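Local coordinates for uncharacterized IolB-like protein (Salmonella typhimurium LT2, PDB 2QJV), which is an IolB-like member of the KduI/IolB cupin family, binds nickel in the crystal and probably acts as a sugar-acid isomerase, at residues V158-G163 against V231-G236. The protein carries 2 engineered substitutions. Residues are numbered along the deposited sequence; the frame is centred on the assembly and turned at random.
Sequences VYTNAG and VATIAG. Engineered in segment 158-163: Ala162 (natural residue Glu).
Thr233 carries this contact, meeting Gly163 with its hydroxyl and Thr160 with its methyl, in what is probably a cupin beta-barrel, where strands 154-160 and 231-233, of two different sheets, run out into loops. Gly163 N donates to Thr233 OG1 at 2.8 Å, yet the angle at the hydrogen is only 124°, so the bond is weak despite its length and adds to the main hydrogen bond of this hydroxyl, made with Ala164 O. Asn161 O lies 3.2 Å from Thr233 OG1. The chi1 of 69° sets Thr233 OG1 between its own backbone N and carbonyl carbon, while CG2 falls anti to the carbonyl carbon and packs 3.6 Å from Thr160 CG2. The two threonine side chains cross obliquely. Farther along, CB of the engineered Ala162 sits 3.4 Å from Ile234 O and 3.5 Å from Gly236 N, against the backbone of the second loop. The touching parts run at 71° to one another, and their CA atoms are nearest at Ala162 and Ala235, 4.9 Å apart.

Bonds to neighbouring parts of the chain position the first segment: Thr160 OG1 pairs with Ser166 OG, within strand 165-166 and just beyond Ala164, and Asp238 OD1 receives Ala162 N. A second subunit closes on the 231-236 loop, where Thr165 OG1 of that subunit bonds to Ala235 N and its Trp168 NE1 to Ala235 O.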
loop_
_atom_site.group_PDB
_atom_site.type_symbol
_atom_site.label_atom_id
_atom_site.label_comp_id
_atom_site.label_asym_id
_atom_site.label_seq_id
_atom_site.Cartn_x
_atom_site.Cartn_y
_atom_site.Cartn_z
ATOM N N VAL A 158 -24.492 -21.214 1.335
ATOM C CA VAL A 158 -24.665 -21.243 -0.104
ATOM C C VAL A 158 -23.613 -22.134 -0.795
ATOM O O VAL A 158 -22.443 -22.141 -0.385
ATOM C CB VAL A 158 -24.590 -19.788 -0.680
ATOM C CG1 VAL A 158 -24.784 -19.768 -2.220
ATOM C CG2 VAL A 158 -25.606 -18.867 0.022
ATOM N N TYR A 159 -24.078 -22.888 -1.801
ATOM C CA TYR A 159 -23.267 -23.784 -2.615
ATOM C C TYR A 159 -23.229 -23.266 -4.018
ATOM O O TYR A 159 -24.257 -23.134 -4.666
ATOM C CB TYR A 159 -23.810 -25.203 -2.652
ATOM C CG TYR A 159 -23.860 -25.865 -1.328
ATOM C CD1 TYR A 159 -24.887 -25.589 -0.429
ATOM C CD2 TYR A 159 -22.921 -26.809 -0.986
ATOM C CE1 TYR A 159 -24.950 -26.212 0.794
ATOM C CE2 TYR A 159 -22.970 -27.432 0.233
ATOM C CZ TYR A 159 -23.988 -27.157 1.114
ATOM O OH TYR A 159 -24.001 -27.781 2.331
ATOM N N THR A 160 -22.009 -22.979 -4.484
ATOM C CA THR A 160 -21.774 -22.438 -5.808
ATOM C C THR A 160 -20.883 -23.425 -6.566
ATOM O O THR A 160 -19.716 -23.577 -6.260
ATOM C CB THR A 160 -21.165 -21.008 -5.760
ATOM O OG1 THR A 160 -21.904 -20.191 -4.835
ATOM C CG2 THR A 160 -21.161 -20.337 -7.202
ATOM N N ASN A 161 -21.436 -24.058 -7.580
ATOM C CA ASN A 161 -20.646 -25.016 -8.379
ATOM C C ASN A 161 -19.598 -24.319 -9.242
ATOM O O ASN A 161 -19.763 -23.141 -9.622
ATOM C CB ASN A 161 -21.581 -25.937 -9.155
ATOM C CG ASN A 161 -22.395 -26.836 -8.226
ATOM O OD1 ASN A 161 -22.102 -26.979 -7.021
ATOM N ND2 ASN A 161 -23.395 -27.450 -8.778
ATOM N N ALA A 162 -18.479 -25.022 -9.449
ATOM C CA ALA A 162 -17.307 -24.492 -10.161
ATOM C C ALA A 162 -17.725 -23.862 -11.492
ATOM O O ALA A 162 -18.388 -24.516 -12.310
ATOM C CB ALA A 162 -16.254 -25.587 -10.377
ATOM N N GLY A 163 -17.308 -22.600 -11.653
ATOM C CA GLY A 163 -17.623 -21.793 -12.828
ATOM C C GLY A 163 -18.578 -20.651 -12.494
ATOM O O GLY A 163 -18.273 -19.463 -12.814
ATOM N N VAL A 231 -18.901 -13.359 -5.591
ATOM C CA VAL A 231 -17.977 -14.475 -5.556
ATOM C C VAL A 231 -17.900 -15.133 -6.946
ATOM O O VAL A 231 -18.905 -15.644 -7.479
ATOM C CB VAL A 231 -18.416 -15.515 -4.513
ATOM C CG1 VAL A 231 -17.573 -16.806 -4.607
ATOM C CG2 VAL A 231 -18.421 -14.901 -3.080
ATOM N N ALA A 232 -16.702 -15.131 -7.521
ATOM C CA ALA A 232 -16.432 -15.802 -8.802
ATOM C C ALA A 232 -15.660 -17.100 -8.534
ATOM O O ALA A 232 -14.532 -17.084 -8.039
ATOM C CB ALA A 232 -15.683 -14.893 -9.811
ATOM N N THR A 233 -16.284 -18.224 -8.843
ATOM C CA THR A 233 -15.651 -19.525 -8.680
ATOM C C THR A 233 -14.821 -19.894 -9.938
ATOM O O THR A 233 -15.003 -19.355 -11.023
ATOM C CB THR A 233 -16.688 -20.671 -8.315
ATOM O OG1 THR A 233 -17.514 -20.928 -9.426
ATOM C CG2 THR A 233 -17.545 -20.316 -7.089
ATOM N N ILE A 234 -13.947 -20.880 -9.745
ATOM C CA ILE A 234 -12.936 -21.348 -10.668
ATOM C C ILE A 234 -13.210 -22.789 -11.097
ATOM O O ILE A 234 -13.488 -23.640 -10.244
ATOM C CB ILE A 234 -11.537 -21.252 -9.907
ATOM C CG1 ILE A 234 -11.211 -19.774 -9.582
ATOM C CG2 ILE A 234 -10.408 -21.898 -10.635
ATOM C CD1 ILE A 234 -11.095 -18.870 -10.761
ATOM N N ALA A 235 -13.160 -23.044 -12.401
ATOM C CA ALA A 235 -13.337 -24.388 -12.974
ATOM C C ALA A 235 -12.544 -25.450 -12.180
ATOM O O ALA A 235 -11.346 -25.286 -11.912
ATOM C CB ALA A 235 -12.950 -24.424 -14.449
ATOM N N GLY A 236 -13.221 -26.543 -11.826
ATOM C CA GLY A 236 -12.613 -27.626 -11.054
ATOM C C GLY A 236 -12.814 -27.563 -9.559
ATOM O O GLY A 236 -12.716 -28.587 -8.881
#